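Local atomic coordinates of beta-N-acetylhexosaminidase (Streptomyces plicatus, PDB entry 1JAK), a protein that probably removes terminal N-acetylhexosamine residues from glycoconjugates, as a family 20 beta-N-acetylhexosaminidase working by substrate-assisted catalysis. Residues A[200-212]-A[293-305]. Numbering follows the deposited sequence.
Sequences GWRIAIDSWPRLA and VTYDFVDDVIGEL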
loop_
_atom_site.group_PDB
_atom_site.type_symbol
_atom_site.label_atom_id
_atom_site.label_comp_id
_atom_site.label_asym_id
_atom_site.label_seq_id
_atom_site.Cartn_x
_atom_site.Cartn_y
_atom_site.Cartn_z
ATOM N N GLY A 200 13.711 -5.352 15.059
ATOM C CA GLY A 200 14.079 -6.358 14.082
ATOM C C GLY A 200 14.643 -5.852 12.769
ATOM O O GLY A 200 14.302 -4.764 12.306
ATOM N N TRP A 201 15.524 -6.659 12.183
ATOM C CA TRP A 201 16.143 -6.367 10.893
ATOM C C TRP A 201 15.619 -7.514 10.035
ATOM O O TRP A 201 15.919 -8.673 10.306
ATOM C CB TRP A 201 17.668 -6.420 11.005
ATOM C CG TRP A 201 18.316 -6.084 9.716
ATOM C CD1 TRP A 201 18.505 -6.918 8.648
ATOM C CD2 TRP A 201 18.782 -4.795 9.309
ATOM N NE1 TRP A 201 19.056 -6.222 7.598
ATOM C CE2 TRP A 201 19.238 -4.916 7.978
ATOM C CE3 TRP A 201 18.857 -3.544 9.943
ATOM C CZ2 TRP A 201 19.762 -3.832 7.265
ATOM C CZ3 TRP A 201 19.379 -2.466 9.236
ATOM C CH2 TRP A 201 19.825 -2.619 7.907
ATOM N N ARG A 202 14.858 -7.189 8.992
ATOM C CA ARG A 202 14.208 -8.227 8.200
ATOM C C ARG A 202 14.695 -8.586 6.801
ATOM O O ARG A 202 13.969 -9.251 6.061
ATOM C CB ARG A 202 12.711 -7.914 8.133
ATOM C CG ARG A 202 12.073 -7.566 9.480
ATOM C CD ARG A 202 12.219 -8.690 10.505
ATOM N NE ARG A 202 11.501 -8.379 11.740
ATOM C CZ ARG A 202 11.741 -8.955 12.915
ATOM N NH1 ARG A 202 12.683 -9.883 13.021
ATOM N NH2 ARG A 202 11.052 -8.587 13.989
ATOM N N ILE A 203 15.892 -8.157 6.420
ATOM C CA ILE A 203 16.404 -8.512 5.097
ATOM C C ILE A 203 17.858 -8.950 5.216
ATOM O O ILE A 203 18.679 -8.251 5.806
ATOM C CB ILE A 203 16.280 -7.333 4.090
ATOM C CG1 ILE A 203 16.843 -7.746 2.726
ATOM C CG2 ILE A 203 17.000 -6.102 4.618
ATOM C CD1 ILE A 203 16.093 -8.898 2.067
ATOM N N ALA A 204 18.172 -10.120 4.671
ATOM C CA ALA A 204 19.532 -10.641 4.741
ATOM C C ALA A 204 20.514 -9.796 3.936
ATOM O O ALA A 204 20.300 -9.524 2.756
ATOM C CB ALA A 204 19.566 -12.093 4.253
ATOM N N ILE A 205 21.589 -9.375 4.598
ATOM C CA ILE A 205 22.642 -8.571 3.974
ATOM C C ILE A 205 23.915 -9.418 4.058
ATOM O O ILE A 205 24.405 -9.694 5.151
ATOM C CB ILE A 205 22.857 -7.244 4.751
ATOM C CG1 ILE A 205 21.556 -6.432 4.777
ATOM C CG2 ILE A 205 23.980 -6.439 4.113
ATOM C CD1 ILE A 205 21.039 -6.037 3.403
ATOM N N ASP A 206 24.446 -9.834 2.909
ATOM C CA ASP A 206 25.640 -10.681 2.885
ATOM C C ASP A 206 26.870 -10.082 3.559
ATOM O O ASP A 206 27.618 -10.788 4.241
ATOM C CB ASP A 206 26.013 -11.059 1.447
ATOM C CG ASP A 206 24.948 -11.897 0.758
ATOM O OD1 ASP A 206 24.274 -12.696 1.440
ATOM O OD2 ASP A 206 24.800 -11.764 -0.476
ATOM N N SER A 207 27.089 -8.789 3.356
ATOM C CA SER A 207 28.251 -8.119 3.931
ATOM C C SER A 207 28.205 -7.980 5.452
ATOM O O SER A 207 29.244 -7.811 6.095
ATOM C CB SER A 207 28.443 -6.750 3.271
ATOM O OG SER A 207 27.232 -6.019 3.218
ATOM N N TRP A 208 27.005 -8.057 6.021
ATOM C CA TRP A 208 26.813 -7.963 7.470
ATOM C C TRP A 208 25.804 -9.043 7.871
ATOM O O TRP A 208 24.659 -8.743 8.211
ATOM C CB TRP A 208 26.277 -6.579 7.854
ATOM C CG TRP A 208 27.184 -5.444 7.462
ATOM C CD1 TRP A 208 27.416 -4.978 6.200
ATOM C CD2 TRP A 208 28.013 -4.666 8.335
ATOM N NE1 TRP A 208 28.342 -3.961 6.231
ATOM C CE2 TRP A 208 28.725 -3.750 7.530
ATOM C CE3 TRP A 208 28.226 -4.657 9.722
ATOM C CZ2 TRP A 208 29.637 -2.829 8.063
ATOM C CZ3 TRP A 208 29.135 -3.741 10.255
ATOM C CH2 TRP A 208 29.828 -2.840 9.424
ATOM N N PRO A 209 26.230 -10.317 7.847
ATOM C CA PRO A 209 25.424 -11.497 8.179
ATOM C C PRO A 209 24.645 -11.483 9.492
ATOM O O PRO A 209 23.556 -12.056 9.567
ATOM C CB PRO A 209 26.443 -12.634 8.144
ATOM C CG PRO A 209 27.457 -12.157 7.168
ATOM C CD PRO A 209 27.620 -10.714 7.559
ATOM N N ARG A 210 25.195 -10.846 10.522
ATOM C CA ARG A 210 24.533 -10.808 11.826
ATOM C C ARG A 210 23.270 -9.958 11.879
ATOM O O ARG A 210 22.448 -10.126 12.782
ATOM C CB ARG A 210 25.506 -10.329 12.907
ATOM C CG ARG A 210 26.579 -11.343 13.280
ATOM C CD ARG A 210 27.570 -10.747 14.272
ATOM N NE ARG A 210 26.940 -10.330 15.524
ATOM C CZ ARG A 210 26.466 -11.165 16.445
ATOM N NH1 ARG A 210 26.542 -12.478 16.259
ATOM N NH2 ARG A 210 25.919 -10.690 17.556
ATOM N N LEU A 211 23.109 -9.043 10.928
ATOM C CA LEU A 211 21.918 -8.201 10.924
ATOM C C LEU A 211 20.677 -9.082 10.897
ATOM O O LEU A 211 19.746 -8.878 11.672
ATOM C CB LEU A 211 21.916 -7.261 9.717
ATOM C CG LEU A 211 23.012 -6.189 9.689
ATOM C CD1 LEU A 211 22.932 -5.407 8.392
ATOM C CD2 LEU A 211 22.852 -5.253 10.884
ATOM N N ALA A 212 20.676 -10.082 10.019
ATOM C CA ALA A 212 19.535 -10.981 9.920
ATOM C C ALA A 212 19.532 -12.079 10.982
ATOM O O ALA A 212 18.524 -12.289 11.656
ATOM C CB ALA A 212 19.482 -11.609 8.521
ATOM N N VAL A 293 32.877 3.996 10.187
ATOM C CA VAL A 293 32.267 2.697 9.909
ATOM C C VAL A 293 30.774 2.815 9.608
ATOM O O VAL A 293 30.215 2.008 8.867
ATOM C CB VAL A 293 32.472 1.710 11.084
ATOM C CG1 VAL A 293 31.687 2.171 12.301
ATOM C CG2 VAL A 293 32.050 0.306 10.660
ATOM N N THR A 294 30.138 3.833 10.174
ATOM C CA THR A 294 28.713 4.055 9.965
ATOM C C THR A 294 28.354 4.175 8.488
ATOM O O THR A 294 27.355 3.618 8.029
ATOM C CB THR A 294 28.254 5.338 10.680
ATOM O OG1 THR A 294 28.418 5.173 12.092
ATOM C CG2 THR A 294 26.788 5.635 10.371
ATOM N N TYR A 295 29.181 4.902 7.746
ATOM C CA TYR A 295 28.937 5.122 6.330
ATOM C C TYR A 295 29.313 3.931 5.459
ATOM O O TYR A 295 28.764 3.759 4.370
ATOM C CB TYR A 295 29.646 6.410 5.915
ATOM C CG TYR A 295 29.173 7.549 6.788
ATOM C CD1 TYR A 295 27.931 8.146 6.570
ATOM C CD2 TYR A 295 29.893 7.929 7.922
ATOM C CE1 TYR A 295 27.410 9.083 7.461
ATOM C CE2 TYR A 295 29.382 8.863 8.821
ATOM C CZ TYR A 295 28.139 9.432 8.587
ATOM O OH TYR A 295 27.616 10.333 9.488
ATOM N N ASP A 296 30.236 3.101 5.932
ATOM C CA ASP A 296 30.601 1.902 5.184
ATOM C C ASP A 296 29.399 0.969 5.293
ATOM O O ASP A 296 28.984 0.341 4.318
ATOM C CB ASP A 296 31.830 1.221 5.790
ATOM C CG ASP A 296 33.103 2.017 5.582
ATOM O OD1 ASP A 296 33.252 2.630 4.503
ATOM O OD2 ASP A 296 33.961 2.016 6.488
ATOM N N PHE A 297 28.848 0.898 6.501
ATOM C CA PHE A 297 27.681 0.073 6.800
ATOM C C PHE A 297 26.489 0.492 5.936
ATOM O O PHE A 297 25.861 -0.338 5.275
ATOM C CB PHE A 297 27.323 0.219 8.283
ATOM C CG PHE A 297 25.999 -0.384 8.654
ATOM C CD1 PHE A 297 25.852 -1.760 8.762
ATOM C CD2 PHE A 297 24.894 0.430 8.884
ATOM C CE1 PHE A 297 24.619 -2.322 9.094
ATOM C CE2 PHE A 297 23.657 -0.121 9.215
ATOM C CZ PHE A 297 23.523 -1.500 9.318
ATOM N N VAL A 298 26.183 1.786 5.940
ATOM C CA VAL A 298 25.062 2.298 5.162
ATOM C C VAL A 298 25.241 2.036 3.671
ATOM O O VAL A 298 24.297 1.637 2.988
ATOM C CB VAL A 298 24.864 3.809 5.392
ATOM C CG1 VAL A 298 23.827 4.357 4.417
ATOM C CG2 VAL A 298 24.409 4.054 6.829
ATOM N N ASP A 299 26.451 2.250 3.163
ATOM C CA ASP A 299 26.706 2.020 1.748
ATOM C C ASP A 299 26.506 0.546 1.399
ATOM O O ASP A 299 25.875 0.228 0.387
ATOM C CB ASP A 299 28.120 2.473 1.378
ATOM C CG ASP A 299 28.368 2.439 -0.120
ATOM O OD1 ASP A 299 28.553 1.334 -0.662
ATOM O OD2 ASP A 299 28.362 3.514 -0.756
ATOM N N ASP A 300 27.024 -0.350 2.238
ATOM C CA ASP A 300 26.877 -1.785 1.993
ATOM C C ASP A 300 25.406 -2.198 1.957
ATOM O O ASP A 300 24.975 -2.921 1.056
ATOM C CB ASP A 300 27.588 -2.617 3.070
ATOM C CG ASP A 300 29.102 -2.598 2.934
ATOM O OD1 ASP A 300 29.612 -2.320 1.827
ATOM O OD2 ASP A 300 29.783 -2.885 3.939
ATOM N N VAL A 301 24.640 -1.741 2.943
ATOM C CA VAL A 301 23.224 -2.086 3.018
ATOM C C VAL A 301 22.402 -1.522 1.860
ATOM O O VAL A 301 21.635 -2.251 1.229
ATOM C CB VAL A 301 22.609 -1.616 4.354
ATOM C CG1 VAL A 301 21.096 -1.805 4.331
ATOM C CG2 VAL A 301 23.213 -2.411 5.500
ATOM N N ILE A 302 22.558 -0.234 1.579
ATOM C CA ILE A 302 21.809 0.384 0.493
ATOM C C ILE A 302 22.184 -0.243 -0.849
ATOM O O ILE A 302 21.331 -0.426 -1.723
ATOM C CB ILE A 302 22.052 1.911 0.458
ATOM C CG1 ILE A 302 21.396 2.556 1.685
ATOM C CG2 ILE A 302 21.506 2.505 -0.833
ATOM C CD1 ILE A 302 21.573 4.065 1.782
ATOM N N GLY A 303 23.458 -0.587 -1.007
ATOM C CA GLY A 303 23.895 -1.201 -2.249
ATOM C C GLY A 303 23.249 -2.558 -2.465
ATOM O O GLY A 303 22.772 -2.865 -3.564
ATOM N N GLU A 304 23.228 -3.379 -1.419
ATOM C CA GLU A 304 22.636 -4.704 -1.526
ATOM C C GLU A 304 21.124 -4.634 -1.695
ATOM O O GLU A 304 20.538 -5.439 -2.420
ATOM C CB GLU A 304 23.001 -5.561 -0.305
ATOM C CG GLU A 304 24.454 -6.043 -0.322
ATOM C CD GLU A 304 24.725 -7.185 0.642
ATOM O OE1 GLU A 304 23.857 -8.076 0.774
ATOM O OE2 GLU A 304 25.817 -7.209 1.251
ATOM N N LEU A 305 20.492 -3.668 -1.038
ATOM C CA LEU A 305 19.045 -3.524 -1.147
ATOM C C LEU A 305 18.661 -3.032 -2.540
ATOM O O LEU A 305 17.690 -3.505 -3.128
ATOM C CB LEU A 305 18.520 -2.552 -0.087
ATOM C CG LEU A 305 17.002 -2.330 -0.052
ATOM C CD1 LEU A 305 16.278 -3.655 0.180
ATOM C CD2 LEU A 305 16.663 -1.335 1.050
#
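Glu304 turns CG away from its own carbonyl carbon (chi1 -74°) and then runs extended, which carries its carboxylate to the type I turn Ile205–Trp208; Phe297, with CG anti to the backbone N (chi1 170°), points its ring edge, through CD1, at the face of the Trp208 indole. Both carboxylate oxygens grip the turn. OE1 of Glu304 accepts Asp206 N (2.8 Å) and OE2 accepts Ser207 N (2.9 Å), each on a syn lone pair. Ser207 OG adds a second bond to OE2 of Glu304 (2.7 Å), the third on the carboxylate, from the anti side and tilted out of its plane. Lys230 forms a salt bridge with Glu304 OE1, which probably eases the closeness of the like-charged Asp206 carboxylate. One turn back along the helix, Trp208 NE1 donates a nearly straight bond to the anti lone pair of Asp300 OD2 (2.9 Å), fixing the indole for its T-shaped stack with Phe297 (planes at 88°). CD1 of Leu211 meets Phe297 CE1 at the ring edge (3.6 Å). Alongside Phe297, the edge of the buried Trp201 meets Val301 CG1 through CZ2 (3.8 Å). The contact packs an irregular loop after barrel strand 190-194 against outer helix 292-307 of the family 20 (beta/alpha)8 catalytic barrel.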